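PDB 6SMO: Ketoacyl_synth_N domain-containing protein from Photorhabdus luminescens subsp. laumondii, which probably acts as a 3-oxoacyl-[acyl-carrier-protein] synthase and is seen here with a pentaoxododecanal chain bound in a pocket. Local coordinates for residues C[8-13]-C[223-228]; C[2-7]-C[228-233]. All coordinates share one frame; numbering follows the deposited sequence.

Contact 1: C[8-13]-C[223-228]; sequences TGVGAI and AFLVLE
Strands 5-13 and 218-229 run antiparallel in the central sheet of this ketoacyl-synthase fold, and 8-13 pairs with 223-228 in its interior, their axes 4.6 Å apart. Gly-11 and Phe-224 form the regular hydrogen-bonded pair: Gly-11 N donates to Phe-224 O (3.0 Å) and Phe-224 N to Gly-11 O (2.8 Å). At the other end Thr-8 and Gly-9 both lie opposite Val-226, as in a classic bulge. Thr-8 N binds Val-226 O at 3.1 Å, while Val-226 N returns a bond to Gly-9 O at 2.7 Å. The extra residue shifts the pairing by one, from Val-6 opposite Glu-228 to Val-10 opposite Leu-225.

Val-10, Ala-12, Ala-223 and Leu-225 share one face. Val-10 CG1 meets Leu-225 CG at 4.0 Å, and the methyls of Ala-12 and Ala-223 touch; the methyl of Ala-223 and the branched end of Leu-225 also pack between sheet and helix 319-329. On the opposite face Phe-224 turns its ring away to helix 68-84, and glycine suits position 9 because a side chain there would press on Val-226 CG2.

Thr-8 holds OG1 between its backbone N and carbonyl carbon (chi1 48°), placing the hydroxyl 2.9 Å from Val-226 O and 2.7 Å from Glu-228 OE2. The side chains of Thr-8 and Glu-228 cross at about a right angle. With OE2 also salt-bridged by Arg-236 and OE1 bonded by His-232, the buried carboxylate is probably kept ionised.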
ATOM      1  N   THR C   8      -8.418 -15.920 -17.517  1.00 39.51           N
ATOM      2  CA  THR C   8      -9.584 -16.848 -17.513  1.00 39.91           C
ATOM      3  C   THR C   8     -10.900 -16.079 -17.324  1.00 40.02           C
ATOM      4  O   THR C   8     -11.937 -16.588 -17.793  1.00 41.03           O
ATOM      5  CB  THR C   8      -9.415 -17.939 -16.449  1.00 39.69           C
ATOM      6  OG1 THR C   8      -9.037 -17.321 -15.218  1.00 38.60           O
ATOM      7  CG2 THR C   8      -8.387 -18.976 -16.843  1.00 40.04           C
ATOM      8  N   GLY C   9     -10.868 -14.914 -16.668  1.00 39.54           N
ATOM      9  CA  GLY C   9     -12.058 -14.075 -16.422  1.00 39.60           C
ATOM     10  C   GLY C   9     -11.709 -12.598 -16.354  1.00 39.53           C
ATOM     11  O   GLY C   9     -10.586 -12.276 -15.919  1.00 39.05           O
ATOM     12  N   VAL C  10     -12.640 -11.735 -16.774  1.00 39.87           N
ATOM     13  CA  VAL C  10     -12.488 -10.249 -16.765  1.00 40.15           C
ATOM     14  C   VAL C  10     -13.810  -9.613 -16.319  1.00 40.33           C
ATOM     15  O   VAL C  10     -14.879 -10.135 -16.693  1.00 40.73           O
ATOM     16  CB  VAL C  10     -12.042  -9.708 -18.137  1.00 40.47           C
ATOM     17  CG1 VAL C  10     -10.608 -10.098 -18.457  1.00 40.41           C
ATOM     18  CG2 VAL C  10     -12.976 -10.135 -19.261  1.00 41.12           C
ATOM     19  N   GLY C  11     -13.719  -8.530 -15.543  1.00 40.36           N
ATOM     20  CA  GLY C  11     -14.858  -7.707 -15.096  1.00 40.84           C
ATOM     21  C   GLY C  11     -14.456  -6.247 -14.990  1.00 41.06           C
ATOM     22  O   GLY C  11     -13.323  -5.981 -14.543  1.00 40.66           O
ATOM     23  N   ALA C  12     -15.303  -5.336 -15.471  1.00 41.87           N
ATOM     24  CA  ALA C  12     -15.056  -3.879 -15.419  1.00 42.29           C
ATOM     25  C   ALA C  12     -16.387  -3.136 -15.356  1.00 43.08           C
ATOM     26  O   ALA C  12     -17.364  -3.693 -15.793  1.00 43.57           O
ATOM     27  CB  ALA C  12     -14.325  -3.472 -16.658  1.00 42.00           C
ATOM     28  N   ILE C  13     -16.405  -1.925 -14.807  1.00 44.18           N
ATOM     29  CA  ILE C  13     -17.624  -1.063 -14.799  1.00 45.14           C
ATOM     30  C   ILE C  13     -17.182   0.325 -15.257  1.00 45.18           C
ATOM     31  O   ILE C  13     -16.110   0.730 -14.897  1.00 44.55           O
ATOM     32  CB  ILE C  13     -18.330  -1.042 -13.435  1.00 45.80           C
ATOM     33  CG1 ILE C  13     -17.422  -0.538 -12.317  1.00 46.02           C
ATOM     34  CG2 ILE C  13     -18.895  -2.401 -13.100  1.00 46.08           C
ATOM     35  CD1 ILE C  13     -18.156  -0.266 -11.041  1.00 46.38           C
ATOM     36  N   ALA C 223     -11.650  -1.979 -13.168  1.00 36.08           N
ATOM     37  CA  ALA C 223     -11.353  -3.047 -14.148  1.00 35.68           C
ATOM     38  C   ALA C 223     -10.437  -4.079 -13.483  1.00 35.28           C
ATOM     39  O   ALA C 223      -9.412  -3.664 -12.908  1.00 34.92           O
ATOM     40  CB  ALA C 223     -10.719  -2.449 -15.380  1.00 35.30           C
ATOM     41  N   PHE C 224     -10.808  -5.361 -13.540  1.00 35.30           N
ATOM     42  CA  PHE C 224     -10.068  -6.487 -12.912  1.00 35.40           C
ATOM     43  C   PHE C 224      -9.996  -7.674 -13.879  1.00 35.61           C
ATOM     44  O   PHE C 224     -10.929  -7.867 -14.687  1.00 35.88           O
ATOM     45  CB  PHE C 224     -10.716  -6.885 -11.584  1.00 35.28           C
ATOM     46  CG  PHE C 224     -10.223  -6.103 -10.392  1.00 35.25           C
ATOM     47  CD1 PHE C 224     -10.781  -4.876 -10.064  1.00 35.46           C
ATOM     48  CD2 PHE C 224      -9.192  -6.591  -9.603  1.00 35.06           C
ATOM     49  CE1 PHE C 224     -10.322  -4.158  -8.972  1.00 35.26           C
ATOM     50  CE2 PHE C 224      -8.735  -5.870  -8.510  1.00 34.87           C
ATOM     51  CZ  PHE C 224      -9.300  -4.656  -8.196  1.00 34.96           C
ATOM     52  N   LEU C 225      -8.902  -8.437 -13.784  1.00 35.63           N
ATOM     53  CA  LEU C 225      -8.651  -9.687 -14.549  1.00 36.04           C
ATOM     54  C   LEU C 225      -8.394 -10.826 -13.557  1.00 36.28           C
ATOM     55  O   LEU C 225      -7.810 -10.557 -12.488  1.00 36.63           O
ATOM     56  CB  LEU C 225      -7.440  -9.486 -15.468  1.00 36.08           C
ATOM     57  CG  LEU C 225      -7.581  -8.399 -16.533  1.00 36.23           C
ATOM     58  CD1 LEU C 225      -7.076  -7.057 -16.020  1.00 36.26           C
ATOM     59  CD2 LEU C 225      -6.837  -8.786 -17.803  1.00 36.45           C
ATOM     60  N   VAL C 226      -8.822 -12.045 -13.902  1.00 36.58           N
ATOM     61  CA  VAL C 226      -8.487 -13.297 -13.162  1.00 36.72           C
ATOM     62  C   VAL C 226      -7.316 -13.971 -13.886  1.00 36.64           C
ATOM     63  O   VAL C 226      -7.568 -14.802 -14.781  1.00 35.95           O
ATOM     64  CB  VAL C 226      -9.702 -14.239 -13.039  1.00 37.42           C
ATOM     65  CG1 VAL C 226      -9.364 -15.507 -12.266  1.00 37.77           C
ATOM     66  CG2 VAL C 226     -10.896 -13.542 -12.408  1.00 37.69           C
ATOM     67  N   LEU C 227      -6.086 -13.591 -13.528  1.00 36.46           N
ATOM     68  CA  LEU C 227      -4.836 -14.263 -13.972  1.00 36.77           C
ATOM     69  C   LEU C 227      -4.666 -15.553 -13.163  1.00 37.59           C
ATOM     70  O   LEU C 227      -4.893 -15.510 -11.937  1.00 37.24           O
ATOM     71  CB  LEU C 227      -3.641 -13.322 -13.768  1.00 36.54           C
ATOM     72  CG  LEU C 227      -3.229 -12.499 -14.988  1.00 36.58           C
ATOM     73  CD1 LEU C 227      -4.407 -11.725 -15.560  1.00 36.74           C
ATOM     74  CD2 LEU C 227      -2.088 -11.554 -14.635  1.00 36.45           C
ATOM     75  N   GLU C 228      -4.301 -16.656 -13.822  1.00 38.39           N
ATOM     76  CA  GLU C 228      -3.967 -17.938 -13.144  1.00 39.33           C
ATOM     77  C   GLU C 228      -3.001 -18.761 -14.003  1.00 39.48           C
ATOM     78  O   GLU C 228      -2.925 -18.521 -15.225  1.00 38.42           O
ATOM     79  CB  GLU C 228      -5.234 -18.729 -12.809  1.00 40.16           C
ATOM     80  CG  GLU C 228      -6.127 -19.023 -13.999  1.00 40.78           C
ATOM     81  CD  GLU C 228      -7.301 -19.928 -13.665  1.00 41.52           C
ATOM     82  OE1 GLU C 228      -7.069 -21.129 -13.419  1.00 41.74           O
ATOM     83  OE2 GLU C 228      -8.443 -19.428 -13.634  1.00 42.02           O
TER

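Contact 2: C[2-7]-C[228-233]; sequences RKRVVV and EERQHA
Arg-4 and Arg-230 are brought face to face by different torsions: Arg-230 sets CG anti to its backbone N (chi1 -172°) and stays extended as far as NE, whereas Arg-4 bends at chi3 (73°) to turn its guanidinium alongside. The side chains run the same way and their flat ends stack, planes 5° apart and centres separated by 3.6 Å. The stack is offset: Arg-4 NH2 sits over the middle of the other guanidinium, 3.3 Å from Arg-230 CZ. Two cations can lie so close because each planar group offers a weakly solvated face, and the salt bridge of Arg-4 NE to Glu-243 probably offsets part of the repulsion.

At the root of these side chains the backbones are joined. Val-6 and Glu-228 form a hydrogen-bonded antiparallel pair, with Val-6 N to Glu-228 O at 3.0 Å and Glu-228 N to Val-6 O at 3.1 Å. Arg-4 O then accepts from Arg-230 N (2.9 Å), although that residue already belongs to the helix. Val-6, compact and branched, reaches Ala-233 CB with CG2 at 3.9 Å; the small alanine leaves room for the helix to lie close.

Glu-229 is the N-cap, a suitable role for an anion at a helix start: OE1 takes Gln-231 N and OE2 the longer, more bent bond from His-232 N, both from above the carboxylate plane. Glu-228 OE1 lies in the ring plane of His-232, whose ND1 donates to it (3.0 Å) from above the carboxylate; OE2 goes to Thr-8 OG1 and Arg-236.

Strand 218-229 thus turns directly into helix 230-235 against the beginning of strand 5-13. Helix 161-175 packs on Val-5 and Glu-229, while strand 242-251 borders the far edge of strand 5-13.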
ATOM      1  N   ARG C   2      10.088 -20.682 -14.488  1.00 52.62           N
ATOM      2  CA  ARG C   2       9.040 -19.821 -15.122  1.00 53.25           C
ATOM      3  C   ARG C   2       7.771 -20.645 -15.374  1.00 51.67           C
ATOM      4  O   ARG C   2       7.895 -21.811 -15.799  1.00 52.88           O
ATOM      5  CB  ARG C   2       9.544 -19.214 -16.436  1.00 55.05           C
ATOM      6  CG  ARG C   2      10.272 -17.887 -16.277  1.00 56.86           C
ATOM      7  CD  ARG C   2      10.916 -17.437 -17.575  1.00 58.14           C
ATOM      8  NE  ARG C   2      11.075 -15.989 -17.650  1.00 59.07           N
ATOM      9  CZ  ARG C   2      10.136 -15.128 -18.043  1.00 59.40           C
ATOM     10  NH1 ARG C   2      10.405 -13.832 -18.070  1.00 58.99           N
ATOM     11  NH2 ARG C   2       8.935 -15.552 -18.405  1.00 59.26           N
ATOM     12  N   LYS C   3       6.604 -20.043 -15.125  1.00 49.88           N
ATOM     13  CA  LYS C   3       5.259 -20.641 -15.348  1.00 48.08           C
ATOM     14  C   LYS C   3       4.477 -19.749 -16.319  1.00 46.05           C
ATOM     15  O   LYS C   3       4.585 -18.512 -16.203  1.00 44.81           O
ATOM     16  CB  LYS C   3       4.497 -20.778 -14.026  1.00 48.06           C
ATOM     17  CG  LYS C   3       5.128 -21.706 -12.997  1.00 49.02           C
ATOM     18  CD  LYS C   3       4.810 -23.168 -13.225  1.00 49.72           C
ATOM     19  CE  LYS C   3       5.372 -24.066 -12.143  1.00 50.41           C
ATOM     20  NZ  LYS C   3       4.920 -25.468 -12.307  1.00 51.01           N
ATOM     21  N   ARG C   4       3.722 -20.360 -17.234  1.00 44.59           N
ATOM     22  CA  ARG C   4       2.873 -19.649 -18.227  1.00 43.93           C
ATOM     23  C   ARG C   4       1.613 -19.138 -17.517  1.00 42.70           C
ATOM     24  O   ARG C   4       0.975 -19.933 -16.801  1.00 42.35           O
ATOM     25  CB  ARG C   4       2.545 -20.573 -19.405  1.00 44.36           C
ATOM     26  CG  ARG C   4       3.763 -20.983 -20.221  1.00 44.60           C
ATOM     27  CD  ARG C   4       3.444 -22.034 -21.267  1.00 45.25           C
ATOM     28  NE  ARG C   4       2.699 -21.493 -22.397  1.00 45.28           N
ATOM     29  CZ  ARG C   4       2.268 -22.206 -23.438  1.00 45.81           C
ATOM     30  NH1 ARG C   4       1.602 -21.609 -24.412  1.00 45.81           N
ATOM     31  NH2 ARG C   4       2.500 -23.506 -23.504  1.00 46.56           N
ATOM     32  N   VAL C   5       1.291 -17.853 -17.702  1.00 41.58           N
ATOM     33  CA  VAL C   5       0.140 -17.149 -17.060  1.00 40.86           C
ATOM     34  C   VAL C   5      -0.916 -16.873 -18.136  1.00 40.50           C
ATOM     35  O   VAL C   5      -0.531 -16.418 -19.233  1.00 40.12           O
ATOM     36  CB  VAL C   5       0.595 -15.846 -16.374  1.00 40.37           C
ATOM     37  CG1 VAL C   5      -0.532 -15.193 -15.586  1.00 40.19           C
ATOM     38  CG2 VAL C   5       1.806 -16.069 -15.481  1.00 40.26           C
ATOM     39  N   VAL C   6      -2.191 -17.125 -17.823  1.00 40.22           N
ATOM     40  CA  VAL C   6      -3.342 -16.982 -18.767  1.00 40.21           C
ATOM     41  C   VAL C   6      -4.483 -16.232 -18.070  1.00 39.70           C
ATOM     42  O   VAL C   6      -4.639 -16.390 -16.843  1.00 39.58           O
ATOM     43  CB  VAL C   6      -3.810 -18.351 -19.301  1.00 40.48           C
ATOM     44  CG1 VAL C   6      -2.816 -18.938 -20.290  1.00 40.74           C
ATOM     45  CG2 VAL C   6      -4.102 -19.342 -18.184  1.00 40.70           C
ATOM     46  N   VAL C   7      -5.247 -15.452 -18.842  1.00 39.49           N
ATOM     47  CA  VAL C   7      -6.462 -14.709 -18.387  1.00 39.58           C
ATOM     48  C   VAL C   7      -7.673 -15.628 -18.589  1.00 39.85           C
ATOM     49  O   VAL C   7      -7.892 -16.058 -19.738  1.00 40.58           O
ATOM     50  CB  VAL C   7      -6.633 -13.382 -19.153  1.00 39.63           C
ATOM     51  CG1 VAL C   7      -7.794 -12.558 -18.614  1.00 39.58           C
ATOM     52  CG2 VAL C   7      -5.355 -12.554 -19.159  1.00 39.37           C
ATOM     53  N   GLU C 228      -4.301 -16.656 -13.822  1.00 38.39           N
ATOM     54  CA  GLU C 228      -3.967 -17.938 -13.144  1.00 39.33           C
ATOM     55  C   GLU C 228      -3.001 -18.761 -14.003  1.00 39.48           C
ATOM     56  O   GLU C 228      -2.925 -18.521 -15.225  1.00 38.42           O
ATOM     57  CB  GLU C 228      -5.234 -18.729 -12.809  1.00 40.16           C
ATOM     58  CG  GLU C 228      -6.127 -19.023 -13.999  1.00 40.78           C
ATOM     59  CD  GLU C 228      -7.301 -19.928 -13.665  1.00 41.52           C
ATOM     60  OE1 GLU C 228      -7.069 -21.129 -13.419  1.00 41.74           O
ATOM     61  OE2 GLU C 228      -8.443 -19.428 -13.634  1.00 42.02           O
ATOM     62  N   GLU C 229      -2.297 -19.697 -13.359  1.00 40.48           N
ATOM     63  CA  GLU C 229      -1.267 -20.583 -13.967  1.00 41.71           C
ATOM     64  C   GLU C 229      -1.932 -21.456 -15.038  1.00 42.49           C
ATOM     65  O   GLU C 229      -3.080 -21.892 -14.818  1.00 42.65           O
ATOM     66  CB  GLU C 229      -0.594 -21.410 -12.868  1.00 42.35           C
ATOM     67  CG  GLU C 229       0.705 -22.068 -13.297  1.00 43.26           C
ATOM     68  CD  GLU C 229       0.573 -23.510 -13.754  1.00 44.56           C
ATOM     69  OE1 GLU C 229       1.105 -23.838 -14.836  1.00 45.13           O
ATOM     70  OE2 GLU C 229      -0.053 -24.305 -13.023  1.00 44.90           O
ATOM     71  N   ARG C 230      -1.231 -21.690 -16.153  1.00 43.13           N
ATOM     72  CA  ARG C 230      -1.780 -22.310 -17.391  1.00 44.31           C
ATOM     73  C   ARG C 230      -2.247 -23.742 -17.101  1.00 45.48           C
ATOM     74  O   ARG C 230      -3.365 -24.088 -17.533  1.00 46.31           O
ATOM     75  CB  ARG C 230      -0.734 -22.294 -18.510  1.00 44.49           C
ATOM     76  CG  ARG C 230      -1.268 -22.728 -19.868  1.00 44.88           C
ATOM     77  CD  ARG C 230      -0.293 -22.438 -20.991  1.00 44.80           C
ATOM     78  NE  ARG C 230      -0.741 -22.983 -22.266  1.00 45.38           N
ATOM     79  CZ  ARG C 230      -0.612 -24.253 -22.649  1.00 45.55           C
ATOM     80  NH1 ARG C 230      -1.058 -24.629 -23.835  1.00 46.12           N
ATOM     81  NH2 ARG C 230      -0.043 -25.145 -21.854  1.00 45.44           N
ATOM     82  N   GLN C 231      -1.424 -24.538 -16.412  1.00 46.78           N
ATOM     83  CA  GLN C 231      -1.718 -25.961 -16.087  1.00 47.87           C
ATOM     84  C   GLN C 231      -2.921 -26.031 -15.135  1.00 47.82           C
ATOM     85  O   GLN C 231      -3.742 -26.951 -15.307  1.00 48.04           O
ATOM     86  CB  GLN C 231      -0.488 -26.655 -15.495  1.00 48.99           C
ATOM     87  CG  GLN C 231       0.683 -26.759 -16.466  1.00 49.62           C
ATOM     88  CD  GLN C 231       0.359 -27.576 -17.693  1.00 49.73           C
ATOM     89  OE1 GLN C 231       0.504 -27.115 -18.823  1.00 50.54           O
ATOM     90  NE2 GLN C 231      -0.093 -28.801 -17.480  1.00 50.14           N
ATOM     91  N   HIS C 232      -3.024 -25.094 -14.187  1.00 47.88           N
ATOM     92  CA  HIS C 232      -4.155 -24.978 -13.224  1.00 48.24           C
ATOM     93  C   HIS C 232      -5.458 -24.686 -13.979  1.00 48.12           C
ATOM     94  O   HIS C 232      -6.507 -25.218 -13.565  1.00 48.28           O
ATOM     95  CB  HIS C 232      -3.866 -23.905 -12.164  1.00 47.98           C
ATOM     96  CG  HIS C 232      -4.917 -23.803 -11.109  1.00 48.55           C
ATOM     97  ND1 HIS C 232      -6.040 -23.010 -11.256  1.00 48.19           N
ATOM     98  CD2 HIS C 232      -5.025 -24.391  -9.896  1.00 48.54           C
ATOM     99  CE1 HIS C 232      -6.792 -23.110 -10.179  1.00 48.07           C
ATOM    100  NE2 HIS C 232      -6.191 -23.952  -9.328  1.00 48.30           N
ATOM    101  N   ALA C 233      -5.391 -23.867 -15.035  1.00 48.15           N
ATOM    102  CA  ALA C 233      -6.542 -23.474 -15.884  1.00 48.72           C
ATOM    103  C   ALA C 233      -7.003 -24.671 -16.726  1.00 49.37           C
ATOM    104  O   ALA C 233      -8.226 -24.903 -16.799  1.00 49.15           O
ATOM    105  CB  ALA C 233      -6.172 -22.297 -16.752  1.00 48.86           C
TER

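Both contacts join strand 5-13 to strand 218-229, and contact 2 prolongs the ladder of contact 1 toward the N-terminus, their centres about 14 Å apart. Contact 1 lies in the buried interior of the sheet, where backbone bonds and aliphatic packing are joined by one buried carboxylate, held by Thr-8. Contact 2 is farther from the chain centre and partly at the surface, so long charged side chains and a helix start take over from the strand ladder. Glu-228 belongs to both. Val-5 and Val-7 pack on Leu-227 and Leu-225, carrying the apolar layer across the boundary, and Thr-8 CG2 touches Ala-233 CB at 4.0 Å.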